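Local coordinates for protein tRNA (Guanine-N(1)-)-methyltransferase (Aquifex aeolicus, PDB 1OY5) that probably methylates guanosine-37 of tRNAs at the N1 position, drawing the methyl group from S-adenosyl-L-methionine, at residues 68-73 against 122-127; 6-11 against 110-115; 34-39 against 155-160. All blocks are in the same frame, centred on the assembly; numbering follows the deposited sequence.

The three contacts lie roughly in a line within one SPOUT-class methyltransferase domain, with interaction 2, two adjacent inner strands of the parallel sheet, in the middle. Interaction 1 has its centre about 13 Å from that of interaction 2 and touches it: I70 CG2 packs on L11 CD2 at 3.7 Å, and V124 CG1 on I113 CD1 at 3.9 Å. Interaction 3 joins from the other flank, its centre about 14 Å from interaction 2's, where F8 N probably hydrogen-bonds to E37 O at 2.8 Å. The centres of interactions 1 and 3 are about 27 Å apart. G115 of interaction 2, which by similarity binds S-adenosyl-L-methionine, lies about 7 Å from the I70 side chain (nearest atoms).

Interaction 1 of 3, residues 68-73 against 122-127; sequences EPIYEA and ERVKKI
I70, near the start of helix 67-81, points its CB at the 3-10 segment 122-126. Its CG2 methyl, anti to the backbone N, meets V124 CG1 at 3.9 Å, the two side chains crossing at about a right angle. Y71 carries the largest share. The helix packs here on the connection between parallel strands 109-114 and 130-131 of the SPOUT-type alpha/beta domain, and the tyrosine bridges the two elements. Its hydroxyl donates a 2.6 Å hydrogen bond from OH to R123 O, reaching the carbonyl in its own plane at a C=O...O angle of 157°. The ring is covered on one face by I127, whose CD1 stands 4.3 Å from the ring centroid in a CH-pi contact displaced toward the rim. The other branch of that isoleucine touches the ring too, CG2 lying 3.6 Å from Y71 CE1. K126 brings its CB and, a little farther off, its CG beside the tyrosine OH, while the end of its chain leads away. While the R123 carbonyl is taken up by Y71, its guanidinium pairs with D121 and hydrogen-bonds to P185 O of the second subunit. Two residues after Y71, A73 packs on L11 of strand 6-12.

Interaction 2 of 3, residues 6-11 against 110-115; sequences LRFFVL and IMIICG
I110 opens the pairing of two parallel strands whose short axes diverge by 19°. Its N-H reaches R7 O at 3.0 Å, nearly along the C=O axis, and its own carbonyl accepts F9 N at 2.7 Å. The side chain leans alongside the F8 ring, both pointing the same way, with I110 CD1 3.8 Å from F8 CE1; the methyl arrives obliquely to the ring. M111 faces the other side of the sheet with F9 and L11. Its chain runs extended, CG anti to the backbone N (chi1 161°), and then bends at the last torsion (chi3 -80°), which sets CE 3.5 Å from L11 CD1. An alanine here would remove the thioether arm and would probably loosen the packing around the L11 methyls. I112 continues the backbone ladder, giving its N-H to F9 O and receiving L11 N, and its CD1 lies 4.1 Å from F8 CD1. I113 returns to the M111 face, its CG1 meeting L11 CD2 at 3.7 Å as the two side chains run side by side. C114 closes the series with its N-H on L11 O and its SG 3.6 Å from V10 CG1, and the strand then gives way to G115, which probably takes part in binding S-adenosyl-L-methionine. The sheet is sandwiched as in other alpha/beta folds: helix 143-155 packs on L6, F8, V10 and C114, and helix 67-81 covers F9, L11, M111 and I113, while strand 85-89 flanks I112 and I113 along the sheet.

Interaction 3 of 3, residues 34-39 against 155-160; sequences GKVEVY and RVLPGV
E37 OE1 is the best-held polar atom, gripped twice: Y39 OH donates to E37 OE1 at 2.5 Å, and R7 NE of strand 6-12 adds a salt bridge. The tyrosine, two residues on along the strand, comes from well above the carboxylate plane, 45° out of it. This pair lies on the strand beyond the contact with 155-160, which contains no hydrogen bond and rests on apolar carbons. Just before the strand, G34 ends helix 25-33 in a Schellman motif with positive phi. K35 then turns its CB toward the facing loop. Its CG lies beside the backbone N, and a bend at chi2 (-40°) lays the aliphatic part of the chain along 158-160. It slides past V160 in the opposite direction, CB standing 4.0 Å from V160 CG2, while K35 CG comes to 4.1 Å from P158 O. At G159 the backbone has a positive phi, where a CB would run into the preceding carbonyl and also into K35 CE; the lysine CE passes 4.4 Å from G159 CA. The side chains of V36 and L157 cross obliquely, and L157 CD1 sits 3.8 Å from K35 O. L157 reaches there with CG anti to its own carbonyl carbon and an extended second torsion. The contact thus joins the start of strand 36-42, an outer strand of the parallel sheet, to the loop that follows helix 143-155. Helix 25-33 backs both sides: A30 and I31 pack on V36, I26 on V160, and K33 NZ hydrogen-bonds to G159 O and V160 O. L157 also touches S105 of helix 98-105, and V36 packs on S154 of helix 143-155.

Interaction 1 of 3, residues 68-73 against 122-127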
loop_
_atom_site.group_PDB
_atom_site.type_symbol
_atom_site.label_atom_id
_atom_site.label_comp_id
_atom_site.label_asym_id
_atom_site.label_seq_id
_atom_site.Cartn_x
_atom_site.Cartn_y
_atom_site.Cartn_z
ATOM N N GLU A 68 -12.119 8.675 -22.039
ATOM C CA GLU A 68 -11.934 7.894 -23.266
ATOM C C GLU A 68 -10.983 6.726 -23.113
ATOM O O GLU A 68 -11.323 5.618 -23.431
ATOM C CB GLU A 68 -11.460 8.774 -24.419
ATOM C CG GLU A 68 -12.416 9.908 -24.722
ATOM C CD GLU A 68 -12.028 11.203 -24.050
ATOM O OE1 GLU A 68 -11.805 12.191 -24.755
ATOM O OE2 GLU A 68 -11.934 11.209 -22.819
ATOM N N PRO A 69 -9.766 7.002 -22.658
ATOM C CA PRO A 69 -8.711 5.985 -22.617
ATOM C C PRO A 69 -9.049 4.838 -21.690
ATOM O O PRO A 69 -8.777 3.671 -22.001
ATOM C CB PRO A 69 -7.484 6.770 -22.143
ATOM C CG PRO A 69 -7.812 8.164 -22.397
ATOM C CD PRO A 69 -9.283 8.318 -22.211
ATOM N N ILE A 70 -9.644 5.157 -20.552
ATOM C CA ILE A 70 -10.103 4.109 -19.642
ATOM C C ILE A 70 -11.235 3.281 -20.265
ATOM O O ILE A 70 -11.280 2.075 -20.106
ATOM C CB ILE A 70 -10.518 4.716 -18.306
ATOM C CG1 ILE A 70 -9.285 5.252 -17.576
ATOM C CG2 ILE A 70 -11.272 3.685 -17.441
ATOM C CD1 ILE A 70 -9.657 6.010 -16.355
ATOM N N TYR A 71 -12.159 3.922 -20.966
ATOM C CA TYR A 71 -13.271 3.182 -21.596
ATOM C C TYR A 71 -12.746 2.293 -22.734
ATOM O O TYR A 71 -13.143 1.143 -22.898
ATOM C CB TYR A 71 -14.351 4.138 -22.103
ATOM C CG TYR A 71 -15.493 4.286 -21.141
ATOM C CD1 TYR A 71 -16.473 3.303 -21.037
ATOM C CD2 TYR A 71 -15.598 5.399 -20.324
ATOM C CE1 TYR A 71 -17.531 3.432 -20.153
ATOM C CE2 TYR A 71 -16.651 5.537 -19.435
ATOM C CZ TYR A 71 -17.616 4.545 -19.365
ATOM O OH TYR A 71 -18.646 4.684 -18.487
ATOM N N GLU A 72 -11.841 2.853 -23.511
ATOM C CA GLU A 72 -11.148 2.119 -24.558
ATOM C C GLU A 72 -10.399 0.900 -23.944
ATOM O O GLU A 72 -10.493 -0.213 -24.421
ATOM C CB GLU A 72 -10.143 3.068 -25.217
ATOM C CG GLU A 72 -10.150 3.115 -26.724
ATOM C CD GLU A 72 -11.508 3.373 -27.297
ATOM O OE1 GLU A 72 -11.896 4.554 -27.376
ATOM O OE2 GLU A 72 -12.184 2.381 -27.675
ATOM N N ALA A 73 -9.653 1.118 -22.876
ATOM C CA ALA A 73 -8.935 0.022 -22.259
ATOM C C ALA A 73 -9.896 -1.084 -21.765
ATOM O O ALA A 73 -9.622 -2.287 -21.919
ATOM C CB ALA A 73 -8.103 0.533 -21.124
ATOM N N GLU A 122 -15.868 11.245 -13.394
ATOM C CA GLU A 122 -16.936 10.434 -12.813
ATOM C C GLU A 122 -17.594 9.452 -13.774
ATOM O O GLU A 122 -18.013 8.393 -13.352
ATOM C CB GLU A 122 -18.036 11.328 -12.227
ATOM C CG GLU A 122 -17.832 11.648 -10.763
ATOM C CD GLU A 122 -18.051 10.451 -9.878
ATOM O OE1 GLU A 122 -19.205 10.038 -9.804
ATOM O OE2 GLU A 122 -17.055 9.923 -9.292
ATOM N N ARG A 123 -17.700 9.801 -15.049
ATOM C CA ARG A 123 -18.408 8.953 -15.998
ATOM C C ARG A 123 -17.800 7.540 -16.130
ATOM O O ARG A 123 -18.377 6.629 -16.734
ATOM C CB ARG A 123 -18.476 9.650 -17.353
ATOM C CG ARG A 123 -19.327 10.905 -17.346
ATOM C CD ARG A 123 -19.069 11.833 -18.526
ATOM N NE ARG A 123 -17.745 12.452 -18.460
ATOM C CZ ARG A 123 -17.225 13.246 -19.401
ATOM N NH1 ARG A 123 -17.907 13.541 -20.500
ATOM N NH2 ARG A 123 -16.022 13.767 -19.236
ATOM N N VAL A 124 -16.618 7.367 -15.567
ATOM C CA VAL A 124 -15.965 6.082 -15.603
ATOM C C VAL A 124 -16.679 5.166 -14.641
ATOM O O VAL A 124 -16.701 3.936 -14.830
ATOM C CB VAL A 124 -14.514 6.219 -15.180
ATOM C CG1 VAL A 124 -13.913 4.892 -14.826
ATOM C CG2 VAL A 124 -13.730 6.887 -16.304
ATOM N N LYS A 125 -17.272 5.784 -13.620
ATOM C CA LYS A 125 -17.960 5.064 -12.565
ATOM C C LYS A 125 -19.064 4.135 -13.062
ATOM O O LYS A 125 -19.423 3.219 -12.370
ATOM C CB LYS A 125 -18.534 6.049 -11.548
ATOM C CG LYS A 125 -17.481 6.768 -10.703
ATOM C CD LYS A 125 -16.582 5.792 -9.967
ATOM C CE LYS A 125 -15.911 6.453 -8.768
ATOM N NZ LYS A 125 -15.348 7.786 -9.032
ATOM N N LYS A 126 -19.583 4.347 -14.254
ATOM C CA LYS A 126 -20.632 3.498 -14.773
ATOM C C LYS A 126 -20.180 2.071 -15.028
ATOM O O LYS A 126 -21.003 1.177 -15.125
ATOM C CB LYS A 126 -21.214 4.076 -16.060
ATOM C CG LYS A 126 -21.758 5.485 -15.903
ATOM C CD LYS A 126 -22.984 5.545 -15.005
ATOM C CE LYS A 126 -22.637 5.800 -13.537
ATOM N NZ LYS A 126 -22.157 7.198 -13.244
ATOM N N ILE A 127 -18.889 1.845 -15.175
ATOM C CA ILE A 127 -18.412 0.496 -15.411
ATOM C C ILE A 127 -17.569 0.040 -14.259
ATOM O O ILE A 127 -16.883 -0.966 -14.394
ATOM C CB ILE A 127 -17.549 0.410 -16.680
ATOM C CG1 ILE A 127 -16.253 1.235 -16.497
ATOM C CG2 ILE A 127 -18.367 0.822 -17.886
ATOM C CD1 ILE A 127 -15.303 1.235 -17.640
#

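Interaction 2 of 3, residues 6-11 against 110-115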
loop_
_atom_site.group_PDB
_atom_site.type_symbol
_atom_site.label_atom_id
_atom_site.label_comp_id
_atom_site.label_asym_id
_atom_site.label_seq_id
_atom_site.Cartn_x
_atom_site.Cartn_y
_atom_site.Cartn_z
ATOM N N LEU A 6 -6.516 -16.967 -12.157
ATOM C CA LEU A 6 -7.085 -15.617 -11.927
ATOM C C LEU A 6 -6.292 -14.523 -12.684
ATOM O O LEU A 6 -5.089 -14.405 -12.553
ATOM C CB LEU A 6 -7.146 -15.288 -10.440
ATOM C CG LEU A 6 -7.429 -13.846 -10.019
ATOM C CD1 LEU A 6 -8.661 -13.357 -10.577
ATOM C CD2 LEU A 6 -7.549 -13.749 -8.526
ATOM N N ARG A 7 -6.972 -13.753 -13.508
ATOM C CA ARG A 7 -6.307 -12.724 -14.313
ATOM C C ARG A 7 -6.602 -11.272 -13.851
ATOM O O ARG A 7 -7.761 -10.903 -13.646
ATOM C CB ARG A 7 -6.764 -12.858 -15.765
ATOM C CG ARG A 7 -6.346 -14.096 -16.472
ATOM C CD ARG A 7 -6.420 -13.943 -17.970
ATOM N NE ARG A 7 -5.870 -15.078 -18.705
ATOM C CZ ARG A 7 -6.423 -16.288 -18.765
ATOM N NH1 ARG A 7 -7.533 -16.568 -18.093
ATOM N NH2 ARG A 7 -5.847 -17.252 -19.482
ATOM N N PHE A 8 -5.541 -10.484 -13.689
ATOM C CA PHE A 8 -5.636 -9.084 -13.319
ATOM C C PHE A 8 -5.302 -8.214 -14.490
ATOM O O PHE A 8 -4.426 -8.544 -15.305
ATOM C CB PHE A 8 -4.643 -8.726 -12.210
ATOM C CG PHE A 8 -5.054 -9.176 -10.846
ATOM C CD1 PHE A 8 -6.053 -8.514 -10.143
ATOM C CD2 PHE A 8 -4.446 -10.290 -10.265
ATOM C CE1 PHE A 8 -6.443 -8.955 -8.870
ATOM C CE2 PHE A 8 -4.812 -10.716 -8.967
ATOM C CZ PHE A 8 -5.812 -10.047 -8.280
ATOM N N PHE A 9 -5.993 -7.071 -14.567
ATOM C CA PHE A 9 -5.760 -6.091 -15.621
ATOM C C PHE A 9 -5.581 -4.771 -14.907
ATOM O O PHE A 9 -6.490 -4.296 -14.259
ATOM C CB PHE A 9 -6.936 -6.078 -16.581
ATOM C CG PHE A 9 -7.182 -7.394 -17.208
ATOM C CD1 PHE A 9 -6.428 -7.809 -18.280
ATOM C CD2 PHE A 9 -8.119 -8.259 -16.688
ATOM C CE1 PHE A 9 -6.638 -9.029 -18.844
ATOM C CE2 PHE A 9 -8.308 -9.503 -17.242
ATOM C CZ PHE A 9 -7.568 -9.884 -18.302
ATOM N N VAL A 10 -4.410 -4.167 -15.000
ATOM C CA VAL A 10 -4.156 -2.972 -14.196
ATOM C C VAL A 10 -3.977 -1.736 -15.081
ATOM O O VAL A 10 -2.914 -1.570 -15.724
ATOM C CB VAL A 10 -2.892 -3.151 -13.320
ATOM C CG1 VAL A 10 -2.811 -2.098 -12.334
ATOM C CG2 VAL A 10 -2.914 -4.444 -12.626
ATOM N N LEU A 11 -4.998 -0.878 -15.097
ATOM C CA LEU A 11 -4.977 0.346 -15.894
ATOM C C LEU A 11 -4.155 1.377 -15.165
ATOM O O LEU A 11 -4.505 1.794 -14.106
ATOM C CB LEU A 11 -6.383 0.920 -16.097
ATOM C CG LEU A 11 -7.261 0.426 -17.237
ATOM C CD1 LEU A 11 -7.356 -1.080 -17.200
ATOM C CD2 LEU A 11 -8.635 1.062 -17.104
ATOM N N ILE A 110 -10.300 -9.472 -12.995
ATOM C CA ILE A 110 -10.359 -8.232 -12.249
ATOM C C ILE A 110 -9.564 -7.191 -12.994
ATOM O O ILE A 110 -8.465 -7.442 -13.454
ATOM C CB ILE A 110 -9.814 -8.440 -10.849
ATOM C CG1 ILE A 110 -10.630 -9.498 -10.142
ATOM C CG2 ILE A 110 -9.886 -7.188 -10.079
ATOM C CD1 ILE A 110 -10.130 -9.872 -8.820
ATOM N N MET A 111 -10.176 -6.032 -13.158
ATOM C CA MET A 111 -9.540 -4.902 -13.768
ATOM C C MET A 111 -9.496 -3.869 -12.671
ATOM O O MET A 111 -10.515 -3.624 -12.014
ATOM C CB MET A 111 -10.361 -4.399 -14.948
ATOM C CG MET A 111 -10.035 -2.972 -15.375
ATOM S SD MET A 111 -10.920 -2.403 -16.811
ATOM C CE MET A 111 -10.072 -3.076 -17.942
ATOM N N ILE A 112 -8.331 -3.281 -12.455
ATOM C CA ILE A 112 -8.141 -2.266 -11.439
ATOM C C ILE A 112 -7.720 -0.990 -12.126
ATOM O O ILE A 112 -6.698 -0.944 -12.776
ATOM C CB ILE A 112 -7.057 -2.684 -10.467
ATOM C CG1 ILE A 112 -7.409 -3.995 -9.791
ATOM C CG2 ILE A 112 -6.860 -1.614 -9.428
ATOM C CD1 ILE A 112 -6.238 -4.557 -9.003
ATOM N N ILE A 113 -8.526 0.045 -11.980
ATOM C CA ILE A 113 -8.257 1.328 -12.593
ATOM C C ILE A 113 -7.480 2.131 -11.566
ATOM O O ILE A 113 -8.037 2.433 -10.524
ATOM C CB ILE A 113 -9.579 2.052 -12.921
ATOM C CG1 ILE A 113 -10.422 1.224 -13.889
ATOM C CG2 ILE A 113 -9.302 3.395 -13.567
ATOM C CD1 ILE A 113 -11.746 1.776 -14.182
ATOM N N CYS A 114 -6.216 2.481 -11.870
ATOM C CA CYS A 114 -5.382 3.190 -10.929
ATOM C C CYS A 114 -5.620 4.688 -11.032
ATOM O O CYS A 114 -5.358 5.273 -12.029
ATOM C CB CYS A 114 -3.902 2.851 -11.129
ATOM S SG CYS A 114 -3.461 1.130 -10.835
ATOM N N GLY A 115 -6.139 5.306 -9.986
ATOM C CA GLY A 115 -6.364 6.740 -10.002
ATOM C C GLY A 115 -5.077 7.567 -10.023
ATOM O O GLY A 115 -3.945 7.047 -9.823
#

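Interaction 3 of 3, residues 34-39 against 155-160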
loop_
_atom_site.group_PDB
_atom_site.type_symbol
_atom_site.label_atom_id
_atom_site.label_comp_id
_atom_site.label_asym_id
_atom_site.label_seq_id
_atom_site.Cartn_x
_atom_site.Cartn_y
_atom_site.Cartn_z
ATOM N N GLY A 34 1.110 -20.581 -12.486
ATOM C CA GLY A 34 -0.065 -20.521 -13.340
ATOM C C GLY A 34 -1.343 -20.228 -12.583
ATOM O O GLY A 34 -2.408 -20.413 -13.114
ATOM N N LYS A 35 -1.245 -19.720 -11.362
ATOM C CA LYS A 35 -2.426 -19.428 -10.558
ATOM C C LYS A 35 -2.864 -18.026 -10.808
ATOM O O LYS A 35 -3.991 -17.663 -10.548
ATOM C CB LYS A 35 -2.142 -19.627 -9.065
ATOM C CG LYS A 35 -1.590 -21.011 -8.742
ATOM C CD LYS A 35 -2.297 -22.082 -9.547
ATOM C CE LYS A 35 -1.898 -23.516 -9.160
ATOM N NZ LYS A 35 -3.039 -24.447 -9.488
ATOM N N VAL A 36 -1.969 -17.185 -11.275
ATOM C CA VAL A 36 -2.397 -15.840 -11.607
ATOM C C VAL A 36 -1.628 -15.302 -12.760
ATOM O O VAL A 36 -0.549 -15.788 -13.093
ATOM C CB VAL A 36 -2.232 -14.883 -10.467
ATOM C CG1 VAL A 36 -2.877 -15.448 -9.221
ATOM C CG2 VAL A 36 -0.780 -14.661 -10.221
ATOM N N GLU A 37 -2.244 -14.306 -13.372
ATOM C CA GLU A 37 -1.651 -13.526 -14.433
ATOM C C GLU A 37 -1.986 -12.051 -14.170
ATOM O O GLU A 37 -3.068 -11.693 -13.740
ATOM C CB GLU A 37 -2.184 -13.955 -15.786
ATOM C CG GLU A 37 -1.665 -15.296 -16.273
ATOM C CD GLU A 37 -2.368 -15.718 -17.545
ATOM O OE1 GLU A 37 -3.168 -14.918 -18.090
ATOM O OE2 GLU A 37 -2.200 -16.878 -17.963
ATOM N N VAL A 38 -1.009 -11.206 -14.449
ATOM C CA VAL A 38 -1.063 -9.789 -14.188
ATOM C C VAL A 38 -0.731 -9.090 -15.463
ATOM O O VAL A 38 0.391 -9.132 -15.908
ATOM C CB VAL A 38 0.015 -9.383 -13.128
ATOM C CG1 VAL A 38 0.100 -7.878 -12.990
ATOM C CG2 VAL A 38 -0.298 -9.990 -11.823
ATOM N N TYR A 39 -1.709 -8.410 -16.023
ATOM C CA TYR A 39 -1.530 -7.664 -17.237
ATOM C C TYR A 39 -1.568 -6.148 -16.993
ATOM O O TYR A 39 -2.608 -5.536 -16.936
ATOM C CB TYR A 39 -2.632 -7.987 -18.228
ATOM C CG TYR A 39 -2.724 -9.396 -18.655
ATOM C CD1 TYR A 39 -2.129 -9.803 -19.849
ATOM C CD2 TYR A 39 -3.470 -10.327 -17.920
ATOM C CE1 TYR A 39 -2.229 -11.075 -20.283
ATOM C CE2 TYR A 39 -3.571 -11.604 -18.346
ATOM C CZ TYR A 39 -2.947 -11.987 -19.531
ATOM O OH TYR A 39 -3.014 -13.281 -19.984
ATOM N N ARG A 155 -1.743 -14.362 -2.465
ATOM C CA ARG A 155 -1.271 -15.218 -1.363
ATOM C C ARG A 155 -2.346 -16.129 -0.747
ATOM O O ARG A 155 -2.005 -17.157 -0.164
ATOM C CB ARG A 155 -0.524 -14.429 -0.280
ATOM C CG ARG A 155 -1.378 -13.462 0.506
ATOM C CD ARG A 155 -0.671 -12.891 1.694
ATOM N NE ARG A 155 -0.294 -13.925 2.651
ATOM C CZ ARG A 155 -1.131 -14.502 3.502
ATOM N NH1 ARG A 155 -2.410 -14.157 3.525
ATOM N NH2 ARG A 155 -0.692 -15.417 4.350
ATOM N N VAL A 156 -3.630 -15.796 -0.903
ATOM C CA VAL A 156 -4.695 -16.668 -0.377
ATOM C C VAL A 156 -5.212 -17.577 -1.457
ATOM O O VAL A 156 -6.222 -18.248 -1.268
ATOM C CB VAL A 156 -5.897 -15.897 0.205
ATOM C CG1 VAL A 156 -5.469 -15.033 1.367
ATOM C CG2 VAL A 156 -6.594 -15.100 -0.855
ATOM N N LEU A 157 -4.566 -17.587 -2.619
ATOM C CA LEU A 157 -4.999 -18.515 -3.672
ATOM C C LEU A 157 -4.471 -19.910 -3.379
ATOM O O LEU A 157 -3.353 -20.079 -2.936
ATOM C CB LEU A 157 -4.497 -18.085 -5.041
ATOM C CG LEU A 157 -5.214 -16.928 -5.689
ATOM C CD1 LEU A 157 -4.525 -16.576 -6.995
ATOM C CD2 LEU A 157 -6.685 -17.254 -5.897
ATOM N N PRO A 158 -5.279 -20.918 -3.609
ATOM C CA PRO A 158 -4.834 -22.291 -3.395
ATOM C C PRO A 158 -3.724 -22.661 -4.384
ATOM O O PRO A 158 -3.834 -22.351 -5.567
ATOM C CB PRO A 158 -6.116 -23.100 -3.633
ATOM C CG PRO A 158 -6.936 -22.277 -4.448
ATOM C CD PRO A 158 -6.687 -20.861 -4.028
ATOM N N GLY A 159 -2.659 -23.285 -3.893
ATOM C CA GLY A 159 -1.539 -23.675 -4.729
ATOM C C GLY A 159 -0.339 -22.722 -4.668
ATOM O O GLY A 159 0.724 -23.026 -5.209
ATOM N N VAL A 160 -0.488 -21.584 -3.989
ATOM C CA VAL A 160 0.551 -20.553 -3.978
ATOM C C VAL A 160 1.425 -20.649 -2.729
ATOM O O VAL A 160 2.640 -20.862 -2.820
ATOM C CB VAL A 160 -0.069 -19.133 -4.071
ATOM C CG1 VAL A 160 1.021 -18.076 -4.095
ATOM C CG2 VAL A 160 -0.980 -19.006 -5.287
#